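Local atomic coordinates of alginase (Pseudoalteromonas, PDB entry 4Q8K), a protein that probably cleaves alginate by beta-elimination, as an alginate lyase of polysaccharide lyase family 18 that carries a bound calcium ion. Residues E190-M201 with D311-Y322; I144-F154 with T360-T368. All coordinates share one frame; numbering follows the deposited sequence.

Contact 1. Residues E190-M201 with D311-Y322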
# COMPACT_ATOMS: atom_id res chain seq x y z
N GLU A 190 6.26 1.08 -6.34
CA GLU A 190 6.38 1.05 -4.89
C GLU A 190 7.82 1.27 -4.43
O GLU A 190 8.78 0.93 -5.13
CB GLU A 190 5.92 -0.34 -4.46
CG GLU A 190 5.84 -0.62 -2.98
CD GLU A 190 5.30 -2.01 -2.75
OE1 GLU A 190 6.07 -2.99 -2.87
OE2 GLU A 190 4.09 -2.13 -2.46
N TYR A 191 7.96 1.85 -3.23
CA TYR A 191 9.26 1.94 -2.58
C TYR A 191 9.29 0.97 -1.40
O TYR A 191 8.26 0.75 -0.75
CB TYR A 191 9.50 3.36 -2.05
CG TYR A 191 9.86 4.40 -3.08
CD1 TYR A 191 11.12 4.41 -3.67
CD2 TYR A 191 8.95 5.39 -3.43
CE1 TYR A 191 11.45 5.38 -4.60
CE2 TYR A 191 9.27 6.36 -4.36
CZ TYR A 191 10.52 6.35 -4.94
OH TYR A 191 10.84 7.31 -5.87
N LYS A 192 10.45 0.40 -1.11
CA LYS A 192 10.60 -0.51 0.01
C LYS A 192 11.88 -0.24 0.79
O LYS A 192 12.92 0.05 0.21
CB LYS A 192 10.59 -1.96 -0.47
CG LYS A 192 11.64 -2.25 -1.55
CD LYS A 192 11.72 -3.73 -1.88
CE LYS A 192 12.77 -3.97 -2.98
NZ LYS A 192 12.90 -5.43 -3.30
N VAL A 193 11.82 -0.34 2.12
CA VAL A 193 13.04 -0.22 2.91
C VAL A 193 14.03 -1.28 2.44
O VAL A 193 13.70 -2.46 2.36
CB VAL A 193 12.76 -0.38 4.41
CG1 VAL A 193 14.06 -0.39 5.22
CG2 VAL A 193 11.82 0.73 4.92
N LYS A 194 15.25 -0.88 2.19
CA LYS A 194 16.23 -1.80 1.66
C LYS A 194 16.65 -2.90 2.58
O LYS A 194 16.66 -2.76 3.75
CB LYS A 194 17.41 -1.03 1.12
CG LYS A 194 18.32 -0.51 2.18
CD LYS A 194 19.55 0.16 1.58
CE LYS A 194 19.22 1.42 0.86
NZ LYS A 194 20.43 2.06 0.32
N GLU A 195 17.02 -4.01 2.00
CA GLU A 195 17.30 -5.21 2.75
C GLU A 195 18.28 -5.01 3.92
O GLU A 195 18.09 -5.58 4.99
CB GLU A 195 17.84 -6.28 1.80
CG GLU A 195 17.76 -7.70 2.33
CD GLU A 195 18.16 -8.70 1.27
OE1 GLU A 195 19.05 -8.37 0.45
OE2 GLU A 195 17.59 -9.82 1.25
N SER A 196 19.31 -4.20 3.70
CA SER A 196 20.41 -4.13 4.68
C SER A 196 19.99 -3.44 5.97
O SER A 196 20.62 -3.62 7.00
CB SER A 196 21.64 -3.44 4.08
OG SER A 196 21.41 -2.07 3.81
N LEU A 197 18.92 -2.65 5.90
CA LEU A 197 18.48 -1.88 7.06
C LEU A 197 17.41 -2.60 7.86
O LEU A 197 17.05 -2.16 8.95
CB LEU A 197 17.94 -0.52 6.63
CG LEU A 197 18.86 0.46 5.90
CD1 LEU A 197 18.06 1.68 5.49
CD2 LEU A 197 20.03 0.87 6.79
N ARG A 198 16.90 -3.71 7.33
CA ARG A 198 15.77 -4.40 7.97
C ARG A 198 16.10 -5.03 9.31
O ARG A 198 17.12 -5.72 9.46
CB ARG A 198 15.19 -5.44 7.03
CG ARG A 198 14.73 -4.83 5.74
CD ARG A 198 14.20 -5.87 4.77
NE ARG A 198 13.99 -5.27 3.46
CZ ARG A 198 13.76 -5.98 2.34
NH1 ARG A 198 13.72 -7.30 2.39
NH2 ARG A 198 13.59 -5.36 1.19
N VAL A 199 15.23 -4.79 10.28
CA VAL A 199 15.32 -5.40 11.60
C VAL A 199 13.92 -5.80 12.04
O VAL A 199 12.98 -5.74 11.26
CB VAL A 199 15.97 -4.45 12.62
CG1 VAL A 199 17.45 -4.24 12.29
CG2 VAL A 199 15.22 -3.12 12.65
N ALA A 200 13.78 -6.23 13.29
CA ALA A 200 12.48 -6.67 13.78
C ALA A 200 11.52 -5.49 13.90
O ALA A 200 11.94 -4.35 14.04
CB ALA A 200 12.63 -7.38 15.12
N MET A 201 10.22 -5.77 13.81
CA MET A 201 9.23 -4.72 14.03
C MET A 201 9.44 -4.07 15.39
O MET A 201 9.33 -2.86 15.54
CB MET A 201 7.80 -5.28 13.94
CG MET A 201 7.35 -5.63 12.50
SD MET A 201 7.17 -4.18 11.45
CE MET A 201 5.71 -3.40 12.11
N ASP A 311 5.56 -10.02 15.52
CA ASP A 311 6.90 -9.57 15.20
C ASP A 311 7.49 -10.39 14.05
O ASP A 311 7.16 -11.56 13.89
CB ASP A 311 7.78 -9.68 16.45
CG ASP A 311 8.96 -8.73 16.43
OD1 ASP A 311 9.02 -7.86 15.54
OD2 ASP A 311 9.81 -8.84 17.33
N ASP A 312 8.34 -9.76 13.25
CA ASP A 312 9.13 -10.47 12.25
C ASP A 312 10.52 -9.87 12.28
O ASP A 312 10.66 -8.65 12.32
CB ASP A 312 8.53 -10.31 10.85
CG ASP A 312 9.33 -11.04 9.78
OD1 ASP A 312 10.43 -10.56 9.43
OD2 ASP A 312 8.86 -12.09 9.29
N SER A 313 11.54 -10.73 12.26
CA SER A 313 12.92 -10.29 12.48
C SER A 313 13.53 -9.46 11.35
O SER A 313 14.51 -8.75 11.57
CB SER A 313 13.81 -11.50 12.78
OG SER A 313 13.87 -12.36 11.67
N GLN A 314 12.98 -9.57 10.15
CA GLN A 314 13.51 -8.83 9.00
C GLN A 314 12.40 -8.09 8.28
O GLN A 314 12.20 -8.24 7.08
CB GLN A 314 14.23 -9.79 8.04
CG GLN A 314 15.37 -10.55 8.69
CD GLN A 314 16.47 -9.64 9.16
OE1 GLN A 314 16.79 -8.64 8.51
NE2 GLN A 314 17.07 -9.97 10.30
N SER A 315 11.67 -7.28 9.04
CA SER A 315 10.48 -6.60 8.53
C SER A 315 10.85 -5.40 7.69
O SER A 315 11.94 -4.86 7.81
CB SER A 315 9.60 -6.16 9.71
OG SER A 315 10.24 -5.15 10.47
N TYR A 316 9.93 -4.97 6.85
CA TYR A 316 10.19 -3.78 6.04
C TYR A 316 8.94 -3.07 5.58
O TYR A 316 7.96 -3.69 5.19
CB TYR A 316 11.13 -4.09 4.87
CG TYR A 316 10.68 -5.11 3.83
CD1 TYR A 316 10.59 -6.46 4.14
CD2 TYR A 316 10.40 -4.72 2.52
CE1 TYR A 316 10.21 -7.40 3.18
CE2 TYR A 316 10.03 -5.65 1.56
CZ TYR A 316 9.94 -6.99 1.90
OH TYR A 316 9.57 -7.92 0.95
N PHE A 317 9.00 -1.75 5.66
CA PHE A 317 7.92 -0.89 5.24
C PHE A 317 7.98 -0.64 3.74
O PHE A 317 9.07 -0.49 3.17
CB PHE A 317 8.00 0.45 5.99
CG PHE A 317 6.85 1.38 5.70
CD1 PHE A 317 5.58 1.08 6.14
CD2 PHE A 317 7.06 2.56 5.00
CE1 PHE A 317 4.52 1.94 5.89
CE2 PHE A 317 6.01 3.42 4.73
CZ PHE A 317 4.73 3.11 5.19
N LYS A 318 6.81 -0.60 3.10
CA LYS A 318 6.70 -0.22 1.70
C LYS A 318 5.55 0.75 1.51
O LYS A 318 4.59 0.75 2.30
CB LYS A 318 6.44 -1.45 0.81
CG LYS A 318 7.24 -2.68 1.19
CD LYS A 318 7.20 -3.73 0.09
CE LYS A 318 5.82 -4.34 -0.07
NZ LYS A 318 5.82 -5.35 -1.19
N PHE A 319 5.61 1.56 0.46
CA PHE A 319 4.48 2.43 0.17
C PHE A 319 4.48 2.77 -1.32
O PHE A 319 5.52 2.68 -1.97
CB PHE A 319 4.54 3.70 1.02
CG PHE A 319 5.69 4.61 0.67
CD1 PHE A 319 6.95 4.39 1.21
CD2 PHE A 319 5.50 5.66 -0.19
CE1 PHE A 319 8.01 5.22 0.88
CE2 PHE A 319 6.56 6.50 -0.53
CZ PHE A 319 7.81 6.28 0.02
N GLY A 320 3.31 3.13 -1.83
CA GLY A 320 3.13 3.44 -3.24
C GLY A 320 1.78 2.96 -3.73
O GLY A 320 0.74 3.27 -3.14
N ASN A 321 1.77 2.19 -4.80
CA ASN A 321 0.51 1.74 -5.35
C ASN A 321 0.72 0.34 -5.88
O ASN A 321 1.32 0.14 -6.94
CB ASN A 321 0.06 2.72 -6.45
CG ASN A 321 -1.25 2.31 -7.11
OD1 ASN A 321 -1.77 1.22 -6.88
ND2 ASN A 321 -1.77 3.18 -7.97
N TYR A 322 0.27 -0.64 -5.09
CA TYR A 322 0.34 -2.05 -5.47
C TYR A 322 -1.07 -2.50 -5.86
O TYR A 322 -1.87 -2.88 -5.01
CB TYR A 322 0.85 -2.84 -4.27
CG TYR A 322 1.02 -4.33 -4.47
CD1 TYR A 322 0.84 -4.93 -5.72
CD2 TYR A 322 1.36 -5.14 -3.40
CE1 TYR A 322 1.00 -6.29 -5.88
CE2 TYR A 322 1.52 -6.51 -3.56
CZ TYR A 322 1.34 -7.08 -4.80
OH TYR A 322 1.50 -8.43 -4.97
O HOH W 1 13.38 -9.17 4.65
O HOH W 2 12.66 -7.73 -0.48
O HOH W 3 13.01 -2.92 9.70
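Strand 190-193 runs antiparallel to strand 316-319, Tyr191 facing Phe319 as a hydrogen-bonded pair in a sheet of the lyase domain. The domain has the beta jelly-roll fold of alginate lyases in the concanavalin-like clan. Three backbone bonds join the strands: Tyr191 N to Phe319 O, Phe319 N to Tyr191 O and Val193 N to Phe317 O. Strand 154-157 pairs with the other edge of strand 186-193. Past Val193 the segments separate, then meet again where Val199 O accepts both Ser315 N and Ser315 OG, the latter at 2.9 Å. Met201 N also bonds to Asp312 O.

The charged contact lies on the face with Lys192 and Lys318. Lys318 NZ forms a salt bridge with Glu190 OE1 at 2.9 Å, meeting it on the syn side but tilted out of the carboxylate plane. The lysine chain bends at chi3 (-68°), which turns its amine to the carboxylate. On the other face, Tyr191 CB sits over the Phe319 ring in a CH-pi contact, 4.2 Å from the centroid. The Tyr191 ring itself lies obliquely, with CD2 3.7 Å from Phe319 CZ.

Arg198 and Tyr316 make a cation-pi stack. The guanidinium lies flat over the ring, its plane 7° from the ring plane and its CZ 3.5 Å from the ring centroid. The opposite guanidinium face meets Glu195 CA. In its own plane the group is held by Val193 O, which accepts NE at 3.0 Å and NH2 at 3.1 Å. This side-on grip fixes the rotation of the guanidinium above the tyrosine. A water accepts from Arg198 NH1 and donates to Gln314 O.

Contact 2. Residues I144-F154 with T360-T368; sequences IPSSITSGSIF and TNVSYTRET
Ile144 starts the contact with its CD1, which touches Val362 CG2 at 3.8 Å. Pro145 follows and lays its ring against the strand backbone, CD 3.2 Å from Val362 O. It is also the N-cap residue of helix 146-149, and its carbonyl accepts Ile148 N and Thr149 N. Ser147 reaches the strand through a water, which lies between its OG and Tyr364 O and donates to that carbonyl. From the same helix Ile148 points toward the strand and sets CD1 against Val362 CG1 at 3.9 Å. Val362 is thus met by two isoleucines and a proline.

The short helix lies on one face of strand 355-368, which belongs to the seven-stranded antiparallel sheet of the jelly roll. Gly151, with positive phi, turns the chain after the helix, and it comes back to the strand at Ile153. Ile153 CD1 lies at the edge of the Tyr364 ring, near its plane, 4.1 Å from CE2. Phe154 makes a T-shaped contact with the same ring. Its CE2-CZ edge stands over the tyrosine face, with centroids 4.9 Å apart and planes at 72°. With chi1 near -178°, CG of Tyr364 is set opposite the backbone N, which brings the ring face against that edge. The Tyr364 hydroxyl bonds to Glu206 and accepts Arg366 NH1 at 3.2 Å, within the guanidinium plane. With an alanine at Tyr364, the Phe154 edge would probably lose the face it rests on and Arg366 NH1 its hydroxyl acceptor. Arg366 NH2 bonds to Leu197 O.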
# COMPACT_ATOMS: atom_id res chain seq x y z
N ILE A 144 10.15 16.13 -1.23
CA ILE A 144 10.22 14.72 -0.90
C ILE A 144 11.53 14.39 -0.16
O ILE A 144 12.61 14.73 -0.63
CB ILE A 144 10.09 13.84 -2.15
CG1 ILE A 144 8.79 14.17 -2.89
CG2 ILE A 144 10.13 12.37 -1.78
CD1 ILE A 144 7.54 13.92 -2.07
N PRO A 145 11.42 13.74 0.99
CA PRO A 145 12.62 13.41 1.76
C PRO A 145 13.70 12.74 0.92
O PRO A 145 13.42 11.95 0.06
CB PRO A 145 12.10 12.39 2.75
CG PRO A 145 10.69 12.71 2.94
CD PRO A 145 10.20 13.28 1.65
N SER A 146 14.95 13.03 1.23
CA SER A 146 16.06 12.44 0.52
C SER A 146 16.17 10.93 0.75
O SER A 146 16.65 10.23 -0.07
CB SER A 146 17.35 13.20 0.84
OG SER A 146 18.42 12.36 1.10
N SER A 147 15.75 10.43 1.89
CA SER A 147 15.78 8.99 2.12
C SER A 147 15.07 8.22 1.01
O SER A 147 15.41 7.08 0.70
CB SER A 147 15.13 8.66 3.46
OG SER A 147 13.75 9.01 3.44
N ILE A 148 14.08 8.87 0.40
CA ILE A 148 13.36 8.28 -0.71
C ILE A 148 14.02 8.59 -2.04
O ILE A 148 14.36 7.69 -2.81
CB ILE A 148 11.91 8.80 -0.75
CG1 ILE A 148 11.18 8.39 0.52
CG2 ILE A 148 11.20 8.28 -1.99
CD1 ILE A 148 9.83 9.06 0.71
N THR A 149 14.20 9.88 -2.31
CA THR A 149 14.68 10.32 -3.63
C THR A 149 16.09 9.83 -3.96
O THR A 149 16.40 9.62 -5.14
CB THR A 149 14.62 11.86 -3.78
OG1 THR A 149 15.54 12.47 -2.87
CG2 THR A 149 13.22 12.38 -3.51
N SER A 150 16.92 9.65 -2.94
CA SER A 150 18.33 9.30 -3.13
C SER A 150 18.59 7.81 -2.98
O SER A 150 19.67 7.32 -3.30
CB SER A 150 19.21 10.08 -2.15
OG SER A 150 19.20 9.46 -0.87
N GLY A 151 17.61 7.08 -2.46
CA GLY A 151 17.76 5.65 -2.22
C GLY A 151 18.54 5.29 -0.97
O GLY A 151 18.91 4.14 -0.78
N SER A 152 18.79 6.26 -0.09
CA SER A 152 19.56 5.97 1.12
C SER A 152 18.85 4.97 2.03
O SER A 152 19.48 4.18 2.72
CB SER A 152 19.93 7.25 1.88
OG SER A 152 18.78 7.98 2.26
N ILE A 153 17.52 5.00 2.01
CA ILE A 153 16.72 4.05 2.78
C ILE A 153 15.87 3.15 1.87
O ILE A 153 15.83 1.93 2.09
CB ILE A 153 15.78 4.77 3.78
CG1 ILE A 153 16.59 5.43 4.91
CG2 ILE A 153 14.78 3.80 4.37
CD1 ILE A 153 15.73 6.13 5.97
N PHE A 154 15.23 3.75 0.88
CA PHE A 154 14.27 3.04 0.03
C PHE A 154 14.81 2.60 -1.32
O PHE A 154 15.50 3.37 -1.99
CB PHE A 154 13.02 3.90 -0.21
CG PHE A 154 12.20 4.11 1.03
CD1 PHE A 154 11.24 3.18 1.40
CD2 PHE A 154 12.40 5.23 1.83
CE1 PHE A 154 10.48 3.36 2.55
CE2 PHE A 154 11.65 5.41 2.98
CZ PHE A 154 10.69 4.48 3.34
N THR A 360 2.08 13.71 -1.56
CA THR A 360 2.73 14.99 -1.30
C THR A 360 2.88 15.15 0.21
O THR A 360 2.36 14.34 0.99
CB THR A 360 1.89 16.16 -1.84
OG1 THR A 360 0.54 16.03 -1.38
CG2 THR A 360 1.90 16.17 -3.38
N ASN A 361 3.58 16.21 0.63
CA ASN A 361 3.84 16.44 2.05
C ASN A 361 4.26 15.14 2.72
O ASN A 361 3.67 14.72 3.72
CB ASN A 361 2.60 16.98 2.75
CG ASN A 361 2.09 18.27 2.13
OD1 ASN A 361 0.88 18.48 2.02
ND2 ASN A 361 3.01 19.13 1.72
N VAL A 362 5.27 14.50 2.16
CA VAL A 362 5.69 13.20 2.64
C VAL A 362 6.79 13.33 3.68
O VAL A 362 7.72 14.12 3.53
CB VAL A 362 6.20 12.35 1.47
CG1 VAL A 362 6.60 10.96 1.94
CG2 VAL A 362 5.13 12.27 0.39
N SER A 363 6.69 12.54 4.75
CA SER A 363 7.79 12.41 5.69
C SER A 363 8.00 10.96 6.11
O SER A 363 7.07 10.16 6.14
CB SER A 363 7.59 13.32 6.91
OG SER A 363 6.39 13.01 7.58
N TYR A 364 9.23 10.61 6.39
CA TYR A 364 9.56 9.31 6.90
C TYR A 364 10.68 9.42 7.90
O TYR A 364 11.67 10.02 7.63
CB TYR A 364 9.96 8.33 5.80
CG TYR A 364 10.25 6.98 6.31
CD1 TYR A 364 9.25 6.12 6.68
CD2 TYR A 364 11.53 6.56 6.46
CE1 TYR A 364 9.54 4.87 7.15
CE2 TYR A 364 11.83 5.33 6.94
CZ TYR A 364 10.85 4.48 7.29
OH TYR A 364 11.20 3.28 7.80
N THR A 365 10.48 8.85 9.07
CA THR A 365 11.55 8.75 10.04
C THR A 365 11.69 7.34 10.51
O THR A 365 10.73 6.64 10.64
CB THR A 365 11.34 9.65 11.27
OG1 THR A 365 10.33 9.08 12.07
CG2 THR A 365 10.93 11.00 10.91
N ARG A 366 12.93 6.98 10.81
CA ARG A 366 13.28 5.66 11.20
C ARG A 366 14.40 5.69 12.24
O ARG A 366 15.45 6.20 11.98
CB ARG A 366 13.78 4.91 10.00
CG ARG A 366 14.22 3.50 10.23
CD ARG A 366 14.82 2.93 8.96
NE ARG A 366 15.14 1.54 9.12
CZ ARG A 366 14.26 0.57 9.05
NH1 ARG A 366 13.02 0.85 8.80
NH2 ARG A 366 14.62 -0.66 9.23
N GLU A 367 14.12 5.18 13.42
CA GLU A 367 15.13 4.98 14.45
C GLU A 367 15.17 3.57 14.97
O GLU A 367 14.18 2.98 15.31
CB GLU A 367 14.97 5.96 15.61
CG GLU A 367 13.56 6.34 15.96
CD GLU A 367 13.34 7.83 16.02
OE1 GLU A 367 13.91 8.55 15.19
OE2 GLU A 367 12.60 8.29 16.90
N THR A 368 16.36 3.02 15.06
CA THR A 368 16.51 1.63 15.41
C THR A 368 17.09 1.45 16.81
O THR A 368 17.82 2.29 17.30
CB THR A 368 17.38 0.92 14.37
OG1 THR A 368 16.98 1.34 13.08
CG2 THR A 368 17.19 -0.54 14.47
O HOH W 4 13.57 9.95 5.75

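The centres of contacts 1 and 2 are 13 Å apart. Along the chain the order is 144-154, 190-201, 311-322 and 360-368, so contact 2 brackets contact 1 and pairs a segment near the start of the modelled chain with its last strand. Contact 1 joins strands of the eight-stranded sheet. Contact 2 sets helix 146-149 and the start of strand 154-157 against the seven-stranded sheet. The two contacts touch directly. Lys194 NZ probably bonds to Gly151 O, and Phe319 CZ packs on Ile148 CD1 at 3.5 Å. Phe154 also meets Phe319 edge-to-face. Segment 144-154 therefore bridges the two sheets of the jelly roll.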